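Local atomic coordinates of terminal uridylyltransferase 1 (PDB entry 5HZD), a protein that catalyses the addition of uridines from UTP to the 3'-hydroxyl end of guide, ribosomal and some messenger RNAs during mitochondrial RNA editing in trypanosomes. Residues 104-109 and 126-131; 142-147 and 166-171; 155-160 and 279-284; 172-177 and 284-289. One frame throughout, in Å; residues are numbered along the deposited sequence.

Interaction 1: 104-109 and 126-131; sequences ARVFIF and FAVVDV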
loop_
_atom_site.group_PDB
_atom_site.type_symbol
_atom_site.label_atom_id
_atom_site.label_comp_id
_atom_site.label_asym_id
_atom_site.label_seq_id
_atom_site.Cartn_x
_atom_site.Cartn_y
_atom_site.Cartn_z
ATOM N N ALA A 104 -7.836 20.098 -8.292
ATOM C CA ALA A 104 -7.412 18.819 -7.732
ATOM C C ALA A 104 -7.062 17.797 -8.816
ATOM O O ALA A 104 -7.735 17.705 -9.853
ATOM C CB ALA A 104 -8.485 18.259 -6.847
ATOM N N ARG A 105 -6.025 17.001 -8.544
ATOM C CA ARG A 105 -5.646 15.897 -9.410
ATOM C C ARG A 105 -5.494 14.653 -8.556
ATOM O O ARG A 105 -5.314 14.745 -7.339
ATOM C CB ARG A 105 -4.354 16.205 -10.182
ATOM C CG ARG A 105 -4.497 17.408 -11.145
ATOM C CD ARG A 105 -5.507 17.111 -12.240
ATOM N NE ARG A 105 -5.585 18.239 -13.193
ATOM C CZ ARG A 105 -6.387 19.296 -13.049
ATOM N NH1 ARG A 105 -7.194 19.394 -12.008
ATOM N NH2 ARG A 105 -6.363 20.273 -13.949
ATOM N N VAL A 106 -5.606 13.497 -9.189
ATOM C CA VAL A 106 -5.619 12.225 -8.464
ATOM C C VAL A 106 -4.309 11.488 -8.728
ATOM O O VAL A 106 -3.904 11.321 -9.874
ATOM C CB VAL A 106 -6.827 11.346 -8.900
ATOM C CG1 VAL A 106 -6.811 9.975 -8.159
ATOM C CG2 VAL A 106 -8.156 12.062 -8.573
ATOM N N PHE A 107 -3.649 11.051 -7.650
ATOM C CA PHE A 107 -2.373 10.332 -7.742
ATOM C C PHE A 107 -2.586 8.945 -7.163
ATOM O O PHE A 107 -3.106 8.834 -6.052
ATOM C CB PHE A 107 -1.344 11.018 -6.833
ATOM C CG PHE A 107 -1.008 12.446 -7.225
ATOM C CD1 PHE A 107 -1.932 13.475 -6.993
ATOM C CD2 PHE A 107 0.238 12.779 -7.741
ATOM C CE1 PHE A 107 -1.644 14.780 -7.327
ATOM C CE2 PHE A 107 0.541 14.101 -8.057
ATOM C CZ PHE A 107 -0.401 15.097 -7.874
ATOM N N ILE A 108 -2.203 7.882 -7.870
ATOM C CA ILE A 108 -2.213 6.546 -7.242
ATOM C C ILE A 108 -0.973 6.376 -6.359
ATOM O O ILE A 108 0.130 6.773 -6.751
ATOM C CB ILE A 108 -2.251 5.441 -8.283
ATOM C CG1 ILE A 108 -3.613 5.453 -8.986
ATOM C CG2 ILE A 108 -1.969 4.054 -7.624
ATOM C CD1 ILE A 108 -3.727 4.479 -10.173
ATOM N N PHE A 109 -1.145 5.781 -5.183
ATOM C CA PHE A 109 0.043 5.351 -4.416
ATOM C C PHE A 109 -0.196 3.986 -3.833
ATOM O O PHE A 109 -1.207 3.357 -4.135
ATOM C CB PHE A 109 0.499 6.405 -3.392
ATOM C CG PHE A 109 -0.461 6.643 -2.246
ATOM C CD1 PHE A 109 -1.552 7.490 -2.389
ATOM C CD2 PHE A 109 -0.249 6.040 -1.024
ATOM C CE1 PHE A 109 -2.412 7.739 -1.295
ATOM C CE2 PHE A 109 -1.105 6.242 0.053
ATOM C CZ PHE A 109 -2.207 7.106 -0.090
ATOM N N PHE A 126 -5.736 6.272 -3.512
ATOM C CA PHE A 126 -5.816 7.457 -4.363
ATOM C C PHE A 126 -5.611 8.658 -3.464
ATOM O O PHE A 126 -6.306 8.803 -2.452
ATOM C CB PHE A 126 -7.222 7.595 -4.976
ATOM C CG PHE A 126 -7.566 6.583 -6.017
ATOM C CD1 PHE A 126 -6.850 6.521 -7.206
ATOM C CD2 PHE A 126 -8.700 5.790 -5.880
ATOM C CE1 PHE A 126 -7.200 5.621 -8.216
ATOM C CE2 PHE A 126 -9.069 4.894 -6.873
ATOM C CZ PHE A 126 -8.337 4.805 -8.052
ATOM N N ALA A 127 -4.668 9.519 -3.814
ATOM C CA ALA A 127 -4.494 10.798 -3.114
ATOM C C ALA A 127 -5.048 11.907 -3.998
ATOM O O ALA A 127 -4.752 11.953 -5.186
ATOM C CB ALA A 127 -2.999 11.076 -2.892
ATOM N N VAL A 128 -5.824 12.814 -3.419
ATOM C CA VAL A 128 -6.420 13.924 -4.180
ATOM C C VAL A 128 -5.745 15.209 -3.714
ATOM O O VAL A 128 -5.901 15.606 -2.565
ATOM C CB VAL A 128 -7.938 13.993 -3.866
ATOM C CG1 VAL A 128 -8.593 15.224 -4.546
ATOM C CG2 VAL A 128 -8.625 12.676 -4.312
ATOM N N VAL A 129 -4.998 15.871 -4.601
ATOM C CA VAL A 129 -4.147 16.987 -4.220
ATOM C C VAL A 129 -4.185 18.064 -5.298
ATOM O O VAL A 129 -4.076 17.757 -6.507
ATOM C CB VAL A 129 -2.658 16.540 -4.084
ATOM C CG1 VAL A 129 -1.768 17.732 -3.669
ATOM C CG2 VAL A 129 -2.545 15.392 -3.066
ATOM N N ASP A 130 -4.323 19.311 -4.845
ATOM C CA ASP A 130 -4.130 20.511 -5.655
ATOM C C ASP A 130 -2.695 20.933 -5.397
ATOM O O ASP A 130 -2.371 21.461 -4.317
ATOM C CB ASP A 130 -5.121 21.590 -5.174
ATOM C CG ASP A 130 -4.926 22.962 -5.835
ATOM O OD1 ASP A 130 -3.860 23.255 -6.430
ATOM O OD2 ASP A 130 -5.842 23.817 -5.697
ATOM N N VAL A 131 -1.855 20.709 -6.400
ATOM C CA VAL A 131 -0.409 20.918 -6.265
ATOM C C VAL A 131 -0.054 22.387 -6.032
ATOM O O VAL A 131 0.773 22.673 -5.154
ATOM C CB VAL A 131 0.328 20.331 -7.457
ATOM C CG1 VAL A 131 1.831 20.712 -7.433
ATOM C CG2 VAL A 131 0.167 18.813 -7.441
#
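Phe107 turns the edge of its ring to strand 126-129, with Ala127 O 3.7 Å from CD1 and Val129 O also at the rim, both near the ring plane. The two segments form an antiparallel strand pair of the nucleotidyltransferase palm, with 105-109 at one border of the five-stranded sheet. At the end of the Phe107 ring CZ meets CG2 of Val131, 3.8 Å away and again near the plane, while the Phe107 and Val129 side chains cross at about a right angle, CE1 against CB. Phe371 and Tyr368 add further rings around Phe107, and Ile294, one of the UTP-binding residues, touches it too. Phe109 has Ala127 N at its ring edge and takes CB of Ala127 obliquely, 3.7 Å from CE1.

Four backbone bonds tie Arg105 to Val129 and Phe107 to Ala127 in both directions. The intervening pairs, Val106 with Val128 and Ile108 with Phe126, put their side chains on the face covered by helix 80-100. There the Phe126 ring receives Val106 CG1 at CD1 (3.6 Å) and Ile108 CG1 at CE1 (3.7 Å), both obliquely; Ile108 lies beside the ring and points the same way. Strand 126-129 leads from Asp125, a catalytic metal ligand by similarity, to Asp130, whose carboxylate caps the following helix through Ala133 N and also bonds His101. At the start of the border strand Arg105 folds back on the chain before it, NH1 giving a 2.8 Å bond to Ala104 O and another to Asp102 O.

Interaction 2: 142-147 and 166-171; sequences LEKNAV and PISHAR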
loop_
_atom_site.group_PDB
_atom_site.type_symbol
_atom_site.label_atom_id
_atom_site.label_comp_id
_atom_site.label_asym_id
_atom_site.label_seq_id
_atom_site.Cartn_x
_atom_site.Cartn_y
_atom_site.Cartn_z
ATOM N N LEU A 142 -10.234 21.522 4.770
ATOM C CA LEU A 142 -10.694 20.746 5.925
ATOM C C LEU A 142 -11.200 19.389 5.483
ATOM O O LEU A 142 -12.139 19.269 4.673
ATOM C CB LEU A 142 -11.748 21.519 6.698
ATOM C CG LEU A 142 -11.087 22.586 7.600
ATOM C CD1 LEU A 142 -12.106 23.394 8.285
ATOM C CD2 LEU A 142 -10.172 21.956 8.652
ATOM N N GLU A 143 -10.523 18.352 5.956
ATOM C CA GLU A 143 -10.709 17.046 5.357
ATOM C C GLU A 143 -12.037 16.386 5.670
ATOM O O GLU A 143 -12.523 15.612 4.850
ATOM C CB GLU A 143 -9.539 16.114 5.710
ATOM C CG GLU A 143 -8.242 16.488 5.014
ATOM C CD GLU A 143 -7.051 15.893 5.747
ATOM O OE1 GLU A 143 -6.753 16.384 6.868
ATOM O OE2 GLU A 143 -6.433 14.963 5.206
ATOM N N LYS A 144 -12.623 16.664 6.841
ATOM C CA LYS A 144 -13.931 16.097 7.123
ATOM C C LYS A 144 -14.936 16.569 6.056
ATOM O O LYS A 144 -15.832 15.822 5.615
ATOM C CB LYS A 144 -14.394 16.516 8.527
ATOM C CG LYS A 144 -15.852 16.228 8.820
ATOM C CD LYS A 144 -16.278 16.728 10.201
ATOM C CE LYS A 144 -17.804 16.765 10.324
ATOM N NZ LYS A 144 -18.452 15.476 9.916
ATOM N N ASN A 145 -14.780 17.825 5.633
ATOM C CA ASN A 145 -15.745 18.352 4.669
ATOM C C ASN A 145 -15.467 17.834 3.277
ATOM O O ASN A 145 -16.398 17.569 2.507
ATOM C CB ASN A 145 -15.754 19.891 4.701
ATOM C CG ASN A 145 -16.163 20.405 6.033
ATOM O OD1 ASN A 145 -17.074 19.855 6.645
ATOM N ND2 ASN A 145 -15.495 21.441 6.503
ATOM N N ALA A 146 -14.187 17.660 2.947
ATOM C CA ALA A 146 -13.786 17.086 1.672
ATOM C C ALA A 146 -14.349 15.664 1.548
ATOM O O ALA A 146 -14.893 15.270 0.509
ATOM C CB ALA A 146 -12.257 17.077 1.565
ATOM N N VAL A 147 -14.232 14.887 2.623
ATOM C CA VAL A 147 -14.780 13.530 2.611
ATOM C C VAL A 147 -16.279 13.539 2.341
ATOM O O VAL A 147 -16.756 12.756 1.501
ATOM C CB VAL A 147 -14.519 12.809 3.965
ATOM C CG1 VAL A 147 -15.483 11.612 4.151
ATOM C CG2 VAL A 147 -13.064 12.382 4.061
ATOM N N PRO A 166 -17.678 6.655 4.106
ATOM C CA PRO A 166 -17.001 7.909 4.468
ATOM C C PRO A 166 -16.454 7.780 5.878
ATOM O O PRO A 166 -17.196 7.377 6.773
ATOM C CB PRO A 166 -18.130 8.941 4.443
ATOM C CG PRO A 166 -19.412 8.125 4.651
ATOM C CD PRO A 166 -19.137 6.805 3.988
ATOM N N ILE A 167 -15.183 8.068 6.071
ATOM C CA ILE A 167 -14.603 8.089 7.410
ATOM C C ILE A 167 -14.113 9.488 7.707
ATOM O O ILE A 167 -12.931 9.770 7.611
ATOM C CB ILE A 167 -13.447 7.080 7.499
ATOM C CG1 ILE A 167 -13.905 5.737 6.950
ATOM C CG2 ILE A 167 -12.996 6.901 8.953
ATOM C CD1 ILE A 167 -12.827 4.706 6.944
ATOM N N SER A 168 -15.037 10.373 8.048
ATOM C CA SER A 168 -14.714 11.807 8.104
ATOM C C SER A 168 -13.934 12.173 9.361
ATOM O O SER A 168 -13.288 13.236 9.413
ATOM C CB SER A 168 -15.998 12.632 8.005
ATOM O OG SER A 168 -16.924 12.209 8.991
ATOM N N HIS A 169 -13.963 11.277 10.350
ATOM C CA HIS A 169 -13.422 11.580 11.678
ATOM C C HIS A 169 -12.208 10.753 12.132
ATOM O O HIS A 169 -11.763 10.882 13.268
ATOM C CB HIS A 169 -14.542 11.521 12.721
ATOM C CG HIS A 169 -15.511 12.660 12.623
ATOM N ND1 HIS A 169 -15.294 13.878 13.231
ATOM C CD2 HIS A 169 -16.696 12.771 11.974
ATOM C CE1 HIS A 169 -16.305 14.688 12.969
ATOM N NE2 HIS A 169 -17.169 14.041 12.208
ATOM N N ALA A 170 -11.662 9.923 11.252
ATOM C CA ALA A 170 -10.394 9.260 11.535
ATOM C C ALA A 170 -9.285 10.307 11.682
ATOM O O ALA A 170 -9.489 11.480 11.366
ATOM C CB ALA A 170 -10.054 8.306 10.432
ATOM N N ARG A 171 -8.110 9.886 12.146
ATOM C CA ARG A 171 -6.989 10.808 12.314
ATOM C C ARG A 171 -6.634 11.394 10.952
ATOM O O ARG A 171 -6.286 12.572 10.825
ATOM C CB ARG A 171 -5.785 10.075 12.907
ATOM C CG ARG A 171 -4.936 10.914 13.854
ATOM C CD ARG A 171 -3.673 10.161 14.258
ATOM N NE ARG A 171 -3.027 9.533 13.103
ATOM C CZ ARG A 171 -2.174 10.148 12.286
ATOM N NH1 ARG A 171 -1.855 11.418 12.488
ATOM N NH2 ARG A 171 -1.638 9.489 11.264
#
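Lys144 and Val147, one turn apart on helix 143-156, rest against the end of strand 164-167 and the loop after it. That loop joins the antiparallel strands 164-167 and 174-177 into a beta-hairpin at the border of the palm sheet, and it carries Arg171, an RNA-binding residue by similarity.

The polar part is a single hydrogen bond, in which Lys144 NZ donates to NE2 of His169 over 3.0 Å. The ammonium nitrogen sits well out of the imidazole plane, by 35°, and the lysine chain crosses the histidine side chain obliquely. Its CD is 3.4 Å from His169 CE1, and the bend at chi4 (51°) places NZ by NE2.

The remaining contacts are van der Waals. CG of Lys144, anti to its backbone N, meets Ser168 CB at 3.7 Å, and Lys144 CB lies 3.6 Å from Ser168 O. Farther along the helix, Val147 points toward the strand and also packs on Pro173, Ile175 and Phe289, which places it on the buried side of the helix. Glu143 reaches Arg290 in a salt bridge instead. Across the contact the Val147 and Pro166 side chains cross at about a right angle, Val147 CG1 3.8 Å from Pro166 CB.

Interaction 3: 155-160 and 279-284; sequences RRVGFS and ELYNID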
loop_
_atom_site.group_PDB
_atom_site.type_symbol
_atom_site.label_atom_id
_atom_site.label_comp_id
_atom_site.label_asym_id
_atom_site.label_seq_id
_atom_site.Cartn_x
_atom_site.Cartn_y
_atom_site.Cartn_z
ATOM N N ARG A 155 -22.089 9.309 -4.777
ATOM C CA ARG A 155 -23.464 8.820 -4.656
ATOM C C ARG A 155 -24.259 9.263 -5.893
ATOM O O ARG A 155 -25.040 8.488 -6.446
ATOM C CB ARG A 155 -24.107 9.386 -3.379
ATOM C CG ARG A 155 -25.497 8.871 -3.057
ATOM C CD ARG A 155 -26.122 9.679 -1.908
ATOM N NE ARG A 155 -27.430 10.231 -2.279
ATOM C CZ ARG A 155 -27.610 11.371 -2.946
ATOM N NH1 ARG A 155 -26.570 12.093 -3.328
ATOM N NH2 ARG A 155 -28.835 11.791 -3.233
ATOM N N ARG A 156 -24.032 10.487 -6.349
ATOM C CA ARG A 156 -24.863 11.056 -7.422
ATOM C C ARG A 156 -24.476 10.501 -8.802
ATOM O O ARG A 156 -25.229 10.629 -9.772
ATOM C CB ARG A 156 -24.757 12.590 -7.444
ATOM C CG ARG A 156 -25.380 13.335 -6.257
ATOM C CD ARG A 156 -25.311 14.872 -6.509
ATOM N NE ARG A 156 -24.564 15.618 -5.483
ATOM C CZ ARG A 156 -23.925 16.780 -5.679
ATOM N NH1 ARG A 156 -23.278 17.378 -4.667
ATOM N NH2 ARG A 156 -23.918 17.356 -6.881
ATOM N N VAL A 157 -23.297 9.904 -8.914
ATOM C CA VAL A 157 -22.875 9.309 -10.203
ATOM C C VAL A 157 -23.126 7.797 -10.187
ATOM O O VAL A 157 -22.804 7.095 -11.150
ATOM C CB VAL A 157 -21.393 9.697 -10.539
ATOM C CG1 VAL A 157 -20.396 8.840 -9.811
ATOM C CG2 VAL A 157 -21.120 9.666 -12.023
ATOM N N GLY A 158 -23.719 7.301 -9.102
ATOM C CA GLY A 158 -24.181 5.924 -9.025
ATOM C C GLY A 158 -23.582 5.003 -7.973
ATOM O O GLY A 158 -23.927 3.822 -7.911
ATOM N N PHE A 159 -22.685 5.513 -7.134
ATOM C CA PHE A 159 -22.161 4.668 -6.056
ATOM C C PHE A 159 -23.213 4.508 -4.969
ATOM O O PHE A 159 -23.853 5.482 -4.581
ATOM C CB PHE A 159 -20.858 5.234 -5.484
ATOM C CG PHE A 159 -19.672 5.050 -6.406
ATOM C CD1 PHE A 159 -19.491 5.884 -7.506
ATOM C CD2 PHE A 159 -18.756 4.016 -6.194
ATOM C CE1 PHE A 159 -18.404 5.708 -8.360
ATOM C CE2 PHE A 159 -17.678 3.825 -7.054
ATOM C CZ PHE A 159 -17.500 4.671 -8.148
ATOM N N SER A 160 -23.401 3.277 -4.496
ATOM C CA SER A 160 -24.346 2.995 -3.419
ATOM C C SER A 160 -23.788 3.186 -2.003
ATOM O O SER A 160 -22.601 2.956 -1.761
ATOM C CB SER A 160 -24.823 1.555 -3.562
ATOM O OG SER A 160 -25.648 1.229 -2.476
ATOM N N GLU A 279 -14.475 0.879 -14.429
ATOM C CA GLU A 279 -13.455 0.345 -13.496
ATOM C C GLU A 279 -13.558 0.839 -12.046
ATOM O O GLU A 279 -13.412 0.055 -11.092
ATOM C CB GLU A 279 -12.048 0.604 -14.063
ATOM C CG GLU A 279 -11.667 -0.263 -15.289
ATOM C CD GLU A 279 -12.171 0.265 -16.636
ATOM O OE1 GLU A 279 -12.902 1.294 -16.704
ATOM O OE2 GLU A 279 -11.851 -0.349 -17.675
ATOM N N LEU A 280 -13.815 2.134 -11.862
ATOM C CA LEU A 280 -13.805 2.720 -10.527
ATOM C C LEU A 280 -14.847 2.061 -9.614
ATOM O O LEU A 280 -14.663 1.978 -8.384
ATOM C CB LEU A 280 -14.040 4.233 -10.635
ATOM C CG LEU A 280 -13.934 4.996 -9.323
ATOM C CD1 LEU A 280 -12.496 4.979 -8.786
ATOM C CD2 LEU A 280 -14.438 6.429 -9.441
ATOM N N TYR A 281 -15.923 1.562 -10.205
ATOM C CA TYR A 281 -16.995 0.940 -9.413
ATOM C C TYR A 281 -16.619 -0.451 -8.937
ATOM O O TYR A 281 -17.263 -1.011 -8.048
ATOM C CB TYR A 281 -18.285 0.817 -10.244
ATOM C CG TYR A 281 -18.935 2.115 -10.596
ATOM C CD1 TYR A 281 -19.956 2.647 -9.802
ATOM C CD2 TYR A 281 -18.545 2.828 -11.721
ATOM C CE1 TYR A 281 -20.566 3.844 -10.142
ATOM C CE2 TYR A 281 -19.148 4.045 -12.054
ATOM C CZ TYR A 281 -20.147 4.545 -11.266
ATOM O OH TYR A 281 -20.722 5.742 -11.657
ATOM N N ASN A 282 -15.583 -1.028 -9.521
ATOM C CA ASN A 282 -15.304 -2.440 -9.368
ATOM C C ASN A 282 -14.081 -2.733 -8.510
ATOM O O ASN A 282 -13.735 -3.896 -8.298
ATOM C CB ASN A 282 -15.075 -3.053 -10.749
ATOM C CG ASN A 282 -16.268 -2.883 -11.660
ATOM O OD1 ASN A 282 -17.409 -2.832 -11.202
ATOM N ND2 ASN A 282 -16.016 -2.808 -12.967
ATOM N N ILE A 283 -13.412 -1.692 -8.033
ATOM C CA ILE A 283 -12.189 -1.867 -7.292
ATOM C C ILE A 283 -12.288 -1.335 -5.863
ATOM O O ILE A 283 -12.928 -0.315 -5.610
ATOM C CB ILE A 283 -11.005 -1.199 -8.026
ATOM C CG1 ILE A 283 -11.195 0.295 -8.139
ATOM C CG2 ILE A 283 -10.780 -1.835 -9.403
ATOM C CD1 ILE A 283 -9.924 0.975 -8.619
ATOM N N ASP A 284 -11.640 -2.019 -4.930
ATOM C CA ASP A 284 -11.513 -1.510 -3.574
ATOM C C ASP A 284 -10.508 -0.384 -3.579
ATOM O O ASP A 284 -9.416 -0.530 -4.153
ATOM C CB ASP A 284 -10.968 -2.596 -2.623
ATOM C CG ASP A 284 -11.941 -3.733 -2.361
ATOM O OD1 ASP A 284 -13.162 -3.533 -2.316
ATOM O OD2 ASP A 284 -11.455 -4.866 -2.154
#
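The Schellman motif that ends helix 143-156 brings Val157 and Phe159 against Tyr281, in the loop leading to strand 285-288 of the palm domain. Gly158 makes the turn with a positive phi (119°), a backbone shape natural to glycine; a beta carbon here would press on the carbonyl O of Val157 and come close to Tyr281 OH.

Phe159 and Tyr281 form an offset stack with centroids 4.1 Å apart and planes only 10° from parallel. CD1 of Tyr281 lies 3.5 Å above the centre of the phenylalanine ring, whereas Phe159 CE1 lies over the tyrosine nearer the rim, 3.4 Å from Tyr281 CE1. Leu280 adds CD2 obliquely at Phe159 CZ, 3.8 Å away. Beyond the pair, His177 meets Phe159 edge-to-face, linking the stack to strand 174-177.

The phenol of Tyr281 gives a short hydrogen bond to Val157 O, 2.5 Å from OH. The donor stands above the carbonyl plane, 47° out of it, while the oxygen itself lies at the edge of the tyrosine ring near its plane. The buried hydroxyl and the carbonyl thus satisfy each other, and stack and bond together hold the tyrosine at one face and at its hydroxyl.

Interaction 4: 172-177 and 284-289; sequences VPIIKH and DFDLSF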
loop_
_atom_site.group_PDB
_atom_site.type_symbol
_atom_site.label_atom_id
_atom_site.label_comp_id
_atom_site.label_asym_id
_atom_site.label_seq_id
_atom_site.Cartn_x
_atom_site.Cartn_y
_atom_site.Cartn_z
ATOM N N VAL A 172 -6.731 10.547 9.935
ATOM C CA VAL A 172 -6.627 10.979 8.552
ATOM C C VAL A 172 -7.983 10.653 7.920
ATOM O O VAL A 172 -8.266 9.486 7.648
ATOM C CB VAL A 172 -5.510 10.226 7.807
ATOM C CG1 VAL A 172 -5.353 10.764 6.405
ATOM C CG2 VAL A 172 -4.184 10.348 8.557
ATOM N N PRO A 173 -8.849 11.669 7.729
ATOM C CA PRO A 173 -10.148 11.332 7.137
ATOM C C PRO A 173 -9.998 10.825 5.716
ATOM O O PRO A 173 -9.189 11.337 4.937
ATOM C CB PRO A 173 -10.879 12.677 7.112
ATOM C CG PRO A 173 -10.202 13.468 8.223
ATOM C CD PRO A 173 -8.767 13.094 8.088
ATOM N N ILE A 174 -10.764 9.793 5.381
ATOM C CA ILE A 174 -10.672 9.166 4.066
ATOM C C ILE A 174 -12.055 8.696 3.643
ATOM O O ILE A 174 -13.005 8.721 4.433
ATOM C CB ILE A 174 -9.718 7.951 4.045
ATOM C CG1 ILE A 174 -10.172 6.898 5.064
ATOM C CG2 ILE A 174 -8.287 8.372 4.356
ATOM C CD1 ILE A 174 -9.457 5.538 4.856
ATOM N N ILE A 175 -12.167 8.314 2.371
ATOM C CA ILE A 175 -13.326 7.584 1.879
ATOM C C ILE A 175 -12.856 6.193 1.510
ATOM O O ILE A 175 -11.903 6.040 0.767
ATOM C CB ILE A 175 -13.915 8.243 0.598
ATOM C CG1 ILE A 175 -14.454 9.647 0.919
ATOM C CG2 ILE A 175 -15.064 7.356 0.052
ATOM C CD1 ILE A 175 -14.842 10.438 -0.342
ATOM N N LYS A 176 -13.508 5.169 2.040
ATOM C CA LYS A 176 -13.192 3.799 1.639
ATOM C C LYS A 176 -14.280 3.307 0.728
ATOM O O LYS A 176 -15.476 3.453 1.023
ATOM C CB LYS A 176 -13.145 2.880 2.874
ATOM C CG LYS A 176 -11.837 3.040 3.696
ATOM C CD LYS A 176 -11.782 2.012 4.833
ATOM C CE LYS A 176 -11.432 0.645 4.303
ATOM N NZ LYS A 176 -9.950 0.609 4.017
ATOM N N HIS A 177 -13.900 2.723 -0.403
ATOM C CA HIS A 177 -14.870 2.081 -1.264
ATOM C C HIS A 177 -14.681 0.576 -1.241
ATOM O O HIS A 177 -13.571 0.069 -1.464
ATOM C CB HIS A 177 -14.740 2.612 -2.708
ATOM C CG HIS A 177 -15.627 1.888 -3.670
ATOM N ND1 HIS A 177 -15.153 0.930 -4.545
ATOM C CD2 HIS A 177 -16.976 1.912 -3.830
ATOM C CE1 HIS A 177 -16.168 0.446 -5.243
ATOM N NE2 HIS A 177 -17.284 1.010 -4.812
ATOM N N ASP A 284 -11.640 -2.019 -4.930
ATOM C CA ASP A 284 -11.513 -1.510 -3.574
ATOM C C ASP A 284 -10.508 -0.384 -3.579
ATOM O O ASP A 284 -9.416 -0.530 -4.153
ATOM C CB ASP A 284 -10.968 -2.596 -2.623
ATOM C CG ASP A 284 -11.941 -3.733 -2.361
ATOM O OD1 ASP A 284 -13.162 -3.533 -2.316
ATOM O OD2 ASP A 284 -11.455 -4.866 -2.154
ATOM N N PHE A 285 -10.848 0.734 -2.952
ATOM C CA PHE A 285 -9.906 1.860 -2.842
ATOM C C PHE A 285 -10.097 2.684 -1.602
ATOM O O PHE A 285 -11.184 2.685 -1.001
ATOM C CB PHE A 285 -9.919 2.752 -4.124
ATOM C CG PHE A 285 -11.213 3.519 -4.376
ATOM C CD1 PHE A 285 -11.489 4.714 -3.690
ATOM C CD2 PHE A 285 -12.119 3.077 -5.336
ATOM C CE1 PHE A 285 -12.657 5.441 -3.935
ATOM C CE2 PHE A 285 -13.271 3.820 -5.607
ATOM C CZ PHE A 285 -13.549 4.982 -4.887
ATOM N N ASP A 286 -9.005 3.331 -1.176
ATOM C CA ASP A 286 -9.060 4.331 -0.115
ATOM C C ASP A 286 -8.696 5.657 -0.766
ATOM O O ASP A 286 -7.661 5.761 -1.438
ATOM C CB ASP A 286 -8.032 4.080 0.988
ATOM C CG ASP A 286 -8.347 2.853 1.832
ATOM O OD1 ASP A 286 -9.444 2.253 1.695
ATOM O OD2 ASP A 286 -7.465 2.497 2.646
ATOM N N LEU A 287 -9.537 6.664 -0.553
ATOM C CA LEU A 287 -9.325 8.012 -1.090
ATOM C C LEU A 287 -8.948 8.967 0.049
ATOM O O LEU A 287 -9.666 9.104 1.026
ATOM C CB LEU A 287 -10.612 8.444 -1.818
ATOM C CG LEU A 287 -10.633 9.768 -2.578
ATOM C CD1 LEU A 287 -11.856 9.819 -3.451
ATOM C CD2 LEU A 287 -10.623 10.968 -1.629
ATOM N N SER A 288 -7.791 9.607 -0.075
ATOM C CA SER A 288 -7.288 10.538 0.918
ATOM C C SER A 288 -6.835 11.812 0.246
ATOM O O SER A 288 -6.854 11.910 -0.993
ATOM C CB SER A 288 -6.112 9.906 1.672
ATOM O OG SER A 288 -5.094 9.497 0.751
ATOM N N PHE A 289 -6.429 12.788 1.064
ATOM C CA PHE A 289 -6.192 14.137 0.559
ATOM C C PHE A 289 -4.785 14.643 0.824
ATOM O O PHE A 289 -4.488 15.830 0.623
ATOM C CB PHE A 289 -7.226 15.099 1.159
ATOM C CG PHE A 289 -8.634 14.743 0.805
ATOM C CD1 PHE A 289 -9.182 15.167 -0.400
ATOM C CD2 PHE A 289 -9.399 13.932 1.647
ATOM C CE1 PHE A 289 -10.475 14.841 -0.764
ATOM C CE2 PHE A 289 -10.687 13.590 1.288
ATOM C CZ PHE A 289 -11.228 14.034 0.088
HETATM O O HOH W 1 -6.922 12.596 3.877
HETATM O O HOH W 2 -8.062 1.583 5.534
#
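Lys176 and Asp286 lie side by side and point the same way from neighbouring antiparallel strands in the middle of the nucleotidyltransferase palm. Asp286 is thought to be important for catalysis, by similarity, and sits beside Asp125, a likely metal ligand. The lysine chain runs past the carboxylate, its CG 3.2 Å from Asp286 OD1, and bends at chi3 (76°) and again at chi4, where NZ closes a 2.9 Å salt bridge to the same oxygen. OD1 is met on its syn side, with NZ 17° out of the carboxylate plane, and a water accepting from NZ gives a hydrogen bond to OD2. Ile174 comes in obliquely, CD1 4.2 Å from Asp286 CG.

Through the sheet, on the side of Ile175 and Leu287, the arrangement is aromatic. CB of His177 stands over the centre of the Phe285 ring, 3.5 Å from the centroid, in a CH-pi contact. The imidazole itself is slid aside, its plane 24° from that of the phenyl ring, so the rings barely overlap; ND1 bonds Ile283 O. Phe126 meets Phe285 edge-to-face, tying this layer to the next strand. Ile175 and Leu287 face each other through CB atoms 4.1 Å apart, with Thr151 of helix 143-156 next to the former.

Backbone bonds pair Ile175 with Leu287 and His177 with Phe285, each in both directions. Past the paired residues a water bridges the two segments, donating to Pro173 O (2.8 Å) and accepting from Phe289 N (2.9 Å).

Overall arrangement
From the N terminus, interaction 1 comes first and is complete before the others open, pairing a border strand with 124-129. Interaction 2 closes the loop from helix 143-156 to the hairpin at the opposite border of the sheet. Interaction 3 starts within that loop, at the helix end, and finishes far beyond it, so the two cross. Interaction 4 follows interaction 2 in series but crosses interaction 3, and the two share Asp284. Both long loops span the separate four-stranded sheet formed by residues 198-271. Interaction 4 joins the sheet's halves: strand 285-288 neighbours 124-129 of interaction 1, and 174-177 neighbours 164-167 of interaction 2.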